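Local coordinates for protein LacI family sugar-binding transcriptional regulator (Enterococcus faecalis V583, PDB 4RK0) that binds ribose between the two lobes of its sugar-binding region and probably regulates transcription as a DNA-binding repressor of the LacI family, at residues Thr160-Val171 / Glu188-Glu199; Arg84-Leu93 / Ala98-Leu106. One frame throughout, in Å; residues are numbered along the deposited sequence.

In the fold
The two contacts lie in different lobes of the periplasmic-binding-protein-like fold, on opposite sides of the chain's centre, with their centres about 34 Å apart and their nearest atoms about 12 Å apart. Interaction 2 comes first along the chain and joins neighbouring parallel strands, 90-93 and 103-107, of the mixed sheet. Interaction 1 follows as a helix pair, 164-175 with 187-199, against the four-stranded parallel sheet of the other lobe. Ribose sits between the lobes: the side chain of Leu-162 in interaction 1 is about 4 Å from it and that of Leu-93 in interaction 2 about 8 Å, so interaction 1 reaches the sugar site and interaction 2 ends near it.

Interaction 1 (Thr160-Val171 / Glu188-Glu199); sequences TELSKTGGYQAV and EIAFGLYRGLAE
Glycine-lined helix packing joins the N-terminal part of helix 164-175 to helix 187-199, side by side in one lobe of the sugar-binding fold. The axes cross at -43° and come within 6.2 Å, a closeness allowed by Gly-167 meeting Gly-192, where any CB would clash with the opposite backbone. Backbone CA-H...O contacts fill this seam, among them Gly-167 CA to Ile-189 O at 3.4 Å and Gly-192 CA to Lys-164 O at 3.2 Å.

Farther along, Tyr-168 and Val-171 act as knobs in holes floored by Gly-192 and Gly-196. With CG anti to the backbone N (chi1 180°), the Tyr-168 ring reaches along the partner helix. The extended Arg-195 lays its guanidinium flat over one face, planes 10° apart, with CZ 4.0 Å from the ring centroid in a cation-pi stack. Tyr-168 OH donates to the syn side of Glu-199 OE1 (2.6 Å), whose carboxylate stands nearly perpendicular to the ring. Glu-199 OE2 also lies 3.5 Å from Arg-195 NE, a long salt bridge within the helix. Val-171 splits its methyls, CG2 against Leu-193 CD2 and CG1 against Leu-197 CD2.

At the other end Lys-164, bent at chi3 and chi4, brings NZ to 3.5 Å from Glu-188 OE2, a salt bridge seconded by a water bonded to both atoms. Another water links Leu-162 O to Glu-188 OE1. Ser-163 N-caps its helix, OG accepting from Gly-166 N (3.0 Å).

Beneath the pair, Ile-189 and Leu-193 rest on strand 181-184, Ala-170 on strand 127-132 and Leu-197 on strand 209-211, while Tyr-221 of the second subunit packs on Lys-164.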
loop_
_atom_site.group_PDB
_atom_site.type_symbol
_atom_site.label_atom_id
_atom_site.label_comp_id
_atom_site.label_asym_id
_atom_site.label_seq_id
_atom_site.Cartn_x
_atom_site.Cartn_y
_atom_site.Cartn_z
ATOM N N THR A 160 -4.363 -11.270 -18.132
ATOM C CA THR A 160 -3.436 -10.194 -17.991
ATOM C C THR A 160 -2.876 -10.273 -16.596
ATOM O O THR A 160 -3.443 -10.936 -15.741
ATOM C CB THR A 160 -4.126 -8.830 -18.275
ATOM O OG1 THR A 160 -3.135 -7.870 -18.691
ATOM C CG2 THR A 160 -4.908 -8.307 -16.989
ATOM N N GLU A 161 -1.736 -9.625 -16.376
ATOM C CA GLU A 161 -1.105 -9.587 -15.064
ATOM C C GLU A 161 -2.061 -9.006 -13.991
ATOM O O GLU A 161 -2.819 -8.044 -14.230
ATOM C CB GLU A 161 0.176 -8.774 -15.139
ATOM C CG GLU A 161 0.854 -8.528 -13.811
ATOM C CD GLU A 161 2.172 -7.792 -13.960
ATOM O OE1 GLU A 161 3.191 -8.473 -14.162
ATOM O OE2 GLU A 161 2.193 -6.543 -13.856
ATOM N N LEU A 162 -1.992 -9.603 -12.813
ATOM C CA LEU A 162 -2.799 -9.182 -11.657
ATOM C C LEU A 162 -2.194 -7.929 -11.035
ATOM O O LEU A 162 -1.448 -7.993 -10.043
ATOM C CB LEU A 162 -2.815 -10.325 -10.631
ATOM C CG LEU A 162 -3.687 -10.146 -9.381
ATOM C CD1 LEU A 162 -5.129 -10.052 -9.783
ATOM C CD2 LEU A 162 -3.452 -11.384 -8.501
ATOM N N SER A 163 -2.472 -6.783 -11.651
ATOM C CA SER A 163 -1.816 -5.545 -11.303
ATOM C C SER A 163 -2.459 -4.374 -12.076
ATOM O O SER A 163 -3.233 -4.590 -13.017
ATOM C CB SER A 163 -0.321 -5.593 -11.611
ATOM O OG SER A 163 -0.096 -5.535 -12.997
ATOM N N LYS A 164 -2.137 -3.156 -11.663
ATOM C CA LYS A 164 -2.628 -1.988 -12.378
ATOM C C LYS A 164 -2.099 -1.990 -13.806
ATOM O O LYS A 164 -2.837 -1.752 -14.726
ATOM C CB LYS A 164 -2.247 -0.701 -11.649
ATOM C CG LYS A 164 -2.882 -0.506 -10.288
ATOM C CD LYS A 164 -2.707 0.922 -9.759
ATOM C CE LYS A 164 -1.331 1.202 -9.184
ATOM N NZ LYS A 164 -0.834 0.166 -8.241
ATOM N N THR A 165 -0.814 -2.288 -14.009
ATOM C CA THR A 165 -0.259 -2.338 -15.369
ATOM C C THR A 165 -0.958 -3.401 -16.195
ATOM O O THR A 165 -1.188 -3.247 -17.405
ATOM C CB THR A 165 1.272 -2.624 -15.301
ATOM O OG1 THR A 165 1.927 -1.538 -14.637
ATOM C CG2 THR A 165 1.876 -2.816 -16.686
ATOM N N GLY A 166 -1.304 -4.511 -15.553
ATOM C CA GLY A 166 -2.088 -5.528 -16.238
ATOM C C GLY A 166 -3.424 -5.073 -16.786
ATOM O O GLY A 166 -3.778 -5.383 -17.935
ATOM N N GLY A 167 -4.210 -4.376 -15.968
ATOM C CA GLY A 167 -5.507 -3.867 -16.428
ATOM C C GLY A 167 -5.304 -2.849 -17.573
ATOM O O GLY A 167 -6.034 -2.837 -18.573
ATOM N N TYR A 168 -4.285 -2.029 -17.422
ATOM C CA TYR A 168 -3.926 -1.047 -18.457
ATOM C C TYR A 168 -3.616 -1.710 -19.779
ATOM O O TYR A 168 -4.102 -1.287 -20.823
ATOM C CB TYR A 168 -2.729 -0.229 -17.963
ATOM C CG TYR A 168 -2.213 0.844 -18.920
ATOM C CD1 TYR A 168 -2.995 1.921 -19.253
ATOM C CD2 TYR A 168 -0.919 0.780 -19.443
ATOM C CE1 TYR A 168 -2.523 2.913 -20.112
ATOM C CE2 TYR A 168 -0.435 1.756 -20.309
ATOM C CZ TYR A 168 -1.237 2.825 -20.632
ATOM O OH TYR A 168 -0.764 3.810 -21.469
ATOM N N GLN A 169 -2.799 -2.763 -19.735
ATOM C CA GLN A 169 -2.389 -3.467 -20.944
ATOM C C GLN A 169 -3.493 -4.303 -21.558
ATOM O O GLN A 169 -3.358 -4.711 -22.694
ATOM C CB GLN A 169 -1.213 -4.370 -20.648
ATOM C CG GLN A 169 0.072 -3.609 -20.451
ATOM C CD GLN A 169 1.194 -4.513 -19.980
ATOM O OE1 GLN A 169 0.982 -5.683 -19.634
ATOM N NE2 GLN A 169 2.388 -3.966 -19.936
ATOM N N ALA A 170 -4.578 -4.568 -20.815
ATOM C CA ALA A 170 -5.762 -5.257 -21.399
ATOM C C ALA A 170 -6.661 -4.350 -22.259
ATOM O O ALA A 170 -7.536 -4.826 -23.001
ATOM C CB ALA A 170 -6.602 -5.911 -20.297
ATOM N N VAL A 171 -6.496 -3.037 -22.146
ATOM C CA VAL A 171 -7.467 -2.144 -22.744
ATOM C C VAL A 171 -7.517 -2.238 -24.275
ATOM O O VAL A 171 -8.608 -2.260 -24.857
ATOM C CB VAL A 171 -7.336 -0.702 -22.212
ATOM C CG1 VAL A 171 -8.231 0.238 -23.008
ATOM C CG2 VAL A 171 -7.677 -0.649 -20.723
ATOM N N GLU A 188 -7.109 -3.426 -8.369
ATOM C CA GLU A 188 -5.915 -2.945 -9.083
ATOM C C GLU A 188 -6.045 -3.111 -10.606
ATOM O O GLU A 188 -5.745 -2.186 -11.363
ATOM C CB GLU A 188 -4.655 -3.658 -8.569
ATOM C CG GLU A 188 -4.280 -3.272 -7.151
ATOM C CD GLU A 188 -2.777 -3.273 -6.900
ATOM O OE1 GLU A 188 -2.081 -4.211 -7.337
ATOM O OE2 GLU A 188 -2.275 -2.337 -6.251
ATOM N N ILE A 189 -6.519 -4.264 -11.073
ATOM C CA ILE A 189 -6.836 -4.388 -12.501
ATOM C C ILE A 189 -7.820 -3.315 -12.974
ATOM O O ILE A 189 -7.662 -2.761 -14.072
ATOM C CB ILE A 189 -7.407 -5.766 -12.844
ATOM C CG1 ILE A 189 -6.284 -6.784 -12.715
ATOM C CG2 ILE A 189 -7.984 -5.788 -14.249
ATOM C CD1 ILE A 189 -6.685 -8.232 -12.974
ATOM N N ALA A 190 -8.888 -3.106 -12.205
ATOM C CA ALA A 190 -9.887 -2.116 -12.529
ATOM C C ALA A 190 -9.278 -0.709 -12.664
ATOM O O ALA A 190 -9.669 0.063 -13.554
ATOM C CB ALA A 190 -10.950 -2.067 -11.443
ATOM N N PHE A 191 -8.385 -0.366 -11.754
ATOM C CA PHE A 191 -7.716 0.947 -11.859
ATOM C C PHE A 191 -6.929 1.062 -13.155
ATOM O O PHE A 191 -6.880 2.142 -13.800
ATOM C CB PHE A 191 -6.830 1.267 -10.653
ATOM C CG PHE A 191 -7.544 1.229 -9.334
ATOM C CD1 PHE A 191 -8.913 1.513 -9.236
ATOM C CD2 PHE A 191 -6.850 0.882 -8.187
ATOM C CE1 PHE A 191 -9.574 1.450 -8.020
ATOM C CE2 PHE A 191 -7.507 0.808 -6.977
ATOM C CZ PHE A 191 -8.870 1.095 -6.898
ATOM N N GLY A 192 -6.361 -0.042 -13.593
ATOM C CA GLY A 192 -5.606 -0.073 -14.848
ATOM C C GLY A 192 -6.492 0.161 -16.039
ATOM O O GLY A 192 -6.149 0.921 -16.934
ATOM N N LEU A 193 -7.632 -0.520 -16.041
ATOM C CA LEU A 193 -8.711 -0.281 -17.003
ATOM C C LEU A 193 -9.129 1.162 -17.094
ATOM O O LEU A 193 -9.216 1.723 -18.215
ATOM C CB LEU A 193 -9.927 -1.165 -16.691
ATOM C CG LEU A 193 -9.680 -2.684 -16.732
ATOM C CD1 LEU A 193 -10.928 -3.442 -16.303
ATOM C CD2 LEU A 193 -9.285 -3.113 -18.108
ATOM N N TYR A 194 -9.404 1.757 -15.947
ATOM C CA TYR A 194 -9.751 3.191 -15.887
ATOM C C TYR A 194 -8.729 4.032 -16.665
ATOM O O TYR A 194 -9.105 4.849 -17.497
ATOM C CB TYR A 194 -9.787 3.710 -14.455
ATOM C CG TYR A 194 -11.102 3.594 -13.709
ATOM C CD1 TYR A 194 -11.867 2.423 -13.745
ATOM C CD2 TYR A 194 -11.540 4.633 -12.890
ATOM C CE1 TYR A 194 -13.071 2.327 -13.053
ATOM C CE2 TYR A 194 -12.724 4.548 -12.180
ATOM C CZ TYR A 194 -13.497 3.388 -12.254
ATOM O OH TYR A 194 -14.674 3.368 -11.522
ATOM N N ARG A 195 -7.446 3.848 -16.370
ATOM C CA ARG A 195 -6.400 4.621 -17.017
ATOM C C ARG A 195 -6.361 4.360 -18.528
ATOM O O ARG A 195 -6.263 5.286 -19.308
ATOM C CB ARG A 195 -5.043 4.306 -16.385
ATOM C CG ARG A 195 -3.864 4.960 -17.055
ATOM C CD ARG A 195 -2.537 4.449 -16.514
ATOM N NE ARG A 195 -1.386 4.936 -17.289
ATOM C CZ ARG A 195 -0.148 4.429 -17.229
ATOM N NH1 ARG A 195 0.137 3.387 -16.445
ATOM N NH2 ARG A 195 0.821 4.947 -17.982
ATOM N N GLY A 196 -6.435 3.110 -18.951
ATOM C CA GLY A 196 -6.333 2.823 -20.361
ATOM C C GLY A 196 -7.539 3.324 -21.122
ATOM O O GLY A 196 -7.419 3.864 -22.252
ATOM N N LEU A 197 -8.717 3.144 -20.515
ATOM C CA LEU A 197 -9.935 3.628 -21.138
ATOM C C LEU A 197 -9.889 5.171 -21.241
ATOM O O LEU A 197 -10.302 5.729 -22.255
ATOM C CB LEU A 197 -11.185 3.170 -20.385
ATOM C CG LEU A 197 -11.465 1.674 -20.588
ATOM C CD1 LEU A 197 -12.570 1.190 -19.656
ATOM C CD2 LEU A 197 -11.850 1.381 -22.029
ATOM N N ALA A 198 -9.376 5.842 -20.218
ATOM C CA ALA A 198 -9.295 7.299 -20.252
ATOM C C ALA A 198 -8.403 7.740 -21.442
ATOM O O ALA A 198 -8.747 8.661 -22.163
ATOM C CB ALA A 198 -8.756 7.854 -18.946
ATOM N N GLU A 199 -7.283 7.066 -21.635
ATOM C CA GLU A 199 -6.379 7.403 -22.748
ATOM C C GLU A 199 -7.029 7.202 -24.105
ATOM O O GLU A 199 -6.654 7.836 -25.101
ATOM C CB GLU A 199 -5.060 6.626 -22.631
ATOM C CG GLU A 199 -4.237 7.108 -21.412
ATOM C CD GLU A 199 -2.894 6.415 -21.261
ATOM O OE1 GLU A 199 -2.527 5.591 -22.126
ATOM O OE2 GLU A 199 -2.217 6.679 -20.240
HETATM O O HOH W 1 -2.664 -6.917 -7.715
HETATM O O HOH W 2 -0.451 -2.627 -9.244
HETATM O O HOH W 3 -2.508 0.112 -6.070
#

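Interaction 2 (Arg84-Leu93 / Ala98-Leu106); sequences RAKKIPFIVL and AEGFSDAVL
Arg-84 reaches from helix 76-86 to the loop before strand 103-107 and meets it with two nitrogens. From CB the chain runs extended through CG and CD to NE. Phe-90 points its CZ at one guanidinium face, 4.0 Å above the plane and over its centre. NE makes no bond across the contact. NH2 donates to Phe-101 O (2.6 Å) from above the carbonyl plane. NH1 donates a nearly straight hydrogen bond (170°) to Glu-99 OE1 at 2.7 Å, part of a salt bridge, from above the carboxylate plane. Both acceptors lie near the guanidinium plane, but the Glu-99 carboxylate is turned 86° to it, and its loop is poorly ordered. NH1 also hydrogen-bonds Asn-80 OD1 in its own helix.

Beside this, Phe-90 CE2 touches Ser-102 CB at 3.5 Å. Val-92 N donates to Asp-103 O, which Ser-102 OG reaches from the opposite face, and Val-92 O accepts from Val-105 N. Val-92 CG2 meets Ala-104 CB and Ala-98 CB, while Ile-91 CD1 lies against Asp-103 CB and Val-105 CG2. The Asp-103 carboxylate turns to Arg-247 and Glu-256 N. These neighbouring parallel strands are joined by a loop, with helices 76-86 and 233-249 packing on them, as in the alpha/beta lobes of periplasmic-binding-protein folds.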
loop_
_atom_site.group_PDB
_atom_site.type_symbol
_atom_site.label_atom_id
_atom_site.label_comp_id
_atom_site.label_asym_id
_atom_site.label_seq_id
_atom_site.Cartn_x
_atom_site.Cartn_y
_atom_site.Cartn_z
ATOM N N ARG A 84 5.396 -29.096 9.491
ATOM C CA ARG A 84 4.715 -30.232 10.139
ATOM C C ARG A 84 5.738 -31.149 10.796
ATOM O O ARG A 84 5.489 -31.665 11.878
ATOM C CB ARG A 84 3.851 -31.044 9.176
ATOM C CG ARG A 84 2.430 -30.534 9.017
ATOM C CD ARG A 84 1.793 -31.135 7.775
ATOM N NE ARG A 84 0.393 -30.751 7.607
ATOM C CZ ARG A 84 -0.129 -30.206 6.508
ATOM N NH1 ARG A 84 0.617 -29.982 5.421
ATOM N NH2 ARG A 84 -1.421 -29.900 6.488
ATOM N N ALA A 85 6.881 -31.334 10.146
ATOM C CA ALA A 85 7.954 -32.149 10.700
ATOM C C ALA A 85 8.542 -31.539 11.971
ATOM O O ALA A 85 9.011 -32.260 12.842
ATOM C CB ALA A 85 9.045 -32.350 9.667
ATOM N N LYS A 86 8.520 -30.218 12.093
ATOM C CA LYS A 86 9.119 -29.562 13.276
ATOM C C LYS A 86 8.057 -29.132 14.294
ATOM O O LYS A 86 8.382 -28.569 15.338
ATOM C CB LYS A 86 9.983 -28.365 12.862
ATOM C CG LYS A 86 11.247 -28.737 12.096
ATOM C CD LYS A 86 11.819 -27.563 11.306
ATOM C CE LYS A 86 12.320 -26.438 12.193
ATOM N NZ LYS A 86 12.737 -25.271 11.370
ATOM N N LYS A 87 6.790 -29.422 13.972
ATOM C CA LYS A 87 5.632 -29.012 14.792
ATOM C C LYS A 87 5.523 -27.485 14.904
ATOM O O LYS A 87 5.196 -26.948 15.978
ATOM C CB LYS A 87 5.697 -29.617 16.209
ATOM C CG LYS A 87 6.124 -31.077 16.307
ATOM C CD LYS A 87 4.971 -32.038 16.119
ATOM C CE LYS A 87 5.344 -33.397 16.685
ATOM N NZ LYS A 87 4.427 -34.469 16.221
ATOM N N ILE A 88 5.809 -26.773 13.815
ATOM C CA ILE A 88 5.698 -25.315 13.854
ATOM C C ILE A 88 4.336 -25.012 13.284
ATOM O O ILE A 88 4.025 -25.395 12.171
ATOM C CB ILE A 88 6.805 -24.552 13.116
ATOM C CG1 ILE A 88 8.158 -24.866 13.748
ATOM C CG2 ILE A 88 6.552 -23.052 13.229
ATOM C CD1 ILE A 88 9.308 -24.033 13.227
ATOM N N PRO A 89 3.488 -24.381 14.092
ATOM C CA PRO A 89 2.131 -24.138 13.652
ATOM C C PRO A 89 2.084 -23.076 12.539
ATOM O O PRO A 89 2.963 -22.216 12.462
ATOM C CB PRO A 89 1.449 -23.630 14.920
ATOM C CG PRO A 89 2.539 -22.978 15.684
ATOM C CD PRO A 89 3.754 -23.804 15.418
ATOM N N PHE A 90 1.103 -23.222 11.680
ATOM C CA PHE A 90 0.860 -22.289 10.590
ATOM C C PHE A 90 -0.617 -22.210 10.208
ATOM O O PHE A 90 -1.453 -22.990 10.648
ATOM C CB PHE A 90 1.685 -22.697 9.369
ATOM C CG PHE A 90 1.221 -23.983 8.722
ATOM C CD1 PHE A 90 1.683 -25.210 9.159
ATOM C CD2 PHE A 90 0.301 -23.958 7.705
ATOM C CE1 PHE A 90 1.228 -26.386 8.573
ATOM C CE2 PHE A 90 -0.153 -25.118 7.113
ATOM C CZ PHE A 90 0.309 -26.349 7.551
ATOM N N ILE A 91 -0.934 -21.221 9.377
ATOM C CA ILE A 91 -2.272 -21.007 8.905
ATOM C C ILE A 91 -2.158 -20.446 7.474
ATOM O O ILE A 91 -1.220 -19.732 7.182
ATOM C CB ILE A 91 -3.055 -20.052 9.852
ATOM C CG1 ILE A 91 -4.513 -19.928 9.426
ATOM C CG2 ILE A 91 -2.366 -18.693 9.971
ATOM C CD1 ILE A 91 -5.403 -19.484 10.585
ATOM N N VAL A 92 -3.068 -20.880 6.621
ATOM C CA VAL A 92 -3.100 -20.498 5.208
ATOM C C VAL A 92 -4.360 -19.686 4.864
ATOM O O VAL A 92 -5.406 -19.759 5.510
ATOM C CB VAL A 92 -2.986 -21.718 4.246
ATOM C CG1 VAL A 92 -1.811 -22.607 4.629
ATOM C CG2 VAL A 92 -4.281 -22.510 4.121
ATOM N N LEU A 93 -4.240 -18.890 3.823
ATOM C CA LEU A 93 -5.313 -18.081 3.383
ATOM C C LEU A 93 -4.971 -17.553 2.005
ATOM O O LEU A 93 -3.841 -17.696 1.502
ATOM C CB LEU A 93 -5.531 -16.891 4.329
ATOM C CG LEU A 93 -4.445 -15.832 4.378
ATOM C CD1 LEU A 93 -5.027 -14.519 4.950
ATOM C CD2 LEU A 93 -3.210 -16.274 5.121
ATOM N N ALA A 98 -5.657 -24.443 0.760
ATOM C CA ALA A 98 -5.627 -25.329 1.912
ATOM C C ALA A 98 -5.789 -26.769 1.445
ATOM O O ALA A 98 -6.674 -27.079 0.647
ATOM C CB ALA A 98 -6.745 -24.975 2.883
ATOM N N GLU A 99 -4.952 -27.647 1.976
ATOM C CA GLU A 99 -5.142 -29.086 1.775
ATOM C C GLU A 99 -6.290 -29.620 2.662
ATOM O O GLU A 99 -7.059 -30.493 2.243
ATOM C CB GLU A 99 -3.833 -29.873 1.980
ATOM C CG GLU A 99 -2.874 -29.328 3.034
ATOM C CD GLU A 99 -1.479 -29.896 2.895
ATOM O OE1 GLU A 99 -0.510 -29.143 3.129
ATOM O OE2 GLU A 99 -1.344 -31.086 2.546
ATOM N N GLY A 100 -6.433 -29.074 3.867
ATOM C CA GLY A 100 -7.483 -29.519 4.792
ATOM C C GLY A 100 -6.982 -30.157 6.079
ATOM O O GLY A 100 -7.789 -30.556 6.924
ATOM N N PHE A 101 -5.660 -30.277 6.226
ATOM C CA PHE A 101 -5.041 -30.636 7.512
ATOM C C PHE A 101 -4.248 -29.451 8.068
ATOM O O PHE A 101 -3.079 -29.546 8.422
ATOM C CB PHE A 101 -4.185 -31.890 7.354
ATOM C CG PHE A 101 -5.003 -33.151 7.266
ATOM C CD1 PHE A 101 -5.647 -33.496 6.080
ATOM C CD2 PHE A 101 -5.163 -33.972 8.379
ATOM C CE1 PHE A 101 -6.415 -34.645 6.000
ATOM C CE2 PHE A 101 -5.929 -35.125 8.303
ATOM C CZ PHE A 101 -6.556 -35.462 7.113
ATOM N N SER A 102 -4.907 -28.308 8.089
ATOM C CA SER A 102 -4.344 -27.136 8.685
ATOM C C SER A 102 -5.476 -26.174 8.973
ATOM O O SER A 102 -6.627 -26.369 8.566
ATOM C CB SER A 102 -3.301 -26.477 7.780
ATOM O OG SER A 102 -3.906 -25.877 6.658
ATOM N N ASP A 103 -5.110 -25.140 9.697
ATOM C CA ASP A 103 -5.965 -24.014 9.833
ATOM C C ASP A 103 -5.963 -23.235 8.516
ATOM O O ASP A 103 -4.972 -23.248 7.782
ATOM C CB ASP A 103 -5.440 -23.100 10.956
ATOM C CG ASP A 103 -5.609 -23.716 12.329
ATOM O OD1 ASP A 103 -6.434 -24.632 12.471
ATOM O OD2 ASP A 103 -4.922 -23.269 13.265
ATOM N N ALA A 104 -7.073 -22.561 8.252
ATOM C CA ALA A 104 -7.234 -21.681 7.079
ATOM C C ALA A 104 -8.370 -20.685 7.283
ATOM O O ALA A 104 -9.402 -20.995 7.881
ATOM C CB ALA A 104 -7.499 -22.500 5.819
ATOM N N VAL A 105 -8.198 -19.477 6.770
ATOM C CA VAL A 105 -9.317 -18.520 6.763
ATOM C C VAL A 105 -9.534 -18.055 5.333
ATOM O O VAL A 105 -8.646 -17.437 4.770
ATOM C CB VAL A 105 -9.016 -17.300 7.627
ATOM C CG1 VAL A 105 -10.303 -16.492 7.799
ATOM C CG2 VAL A 105 -8.458 -17.740 8.973
ATOM N N LEU A 106 -10.688 -18.381 4.760
ATOM C CA LEU A 106 -11.019 -18.015 3.402
ATOM C C LEU A 106 -11.992 -16.848 3.407
ATOM O O LEU A 106 -12.576 -16.513 4.444
ATOM C CB LEU A 106 -11.664 -19.200 2.697
ATOM C CG LEU A 106 -10.684 -20.357 2.385
ATOM C CD1 LEU A 106 -10.359 -21.174 3.624
ATOM C CD2 LEU A 106 -11.235 -21.224 1.266
HETATM O O HOH W 4 -2.775 -22.029 13.039
#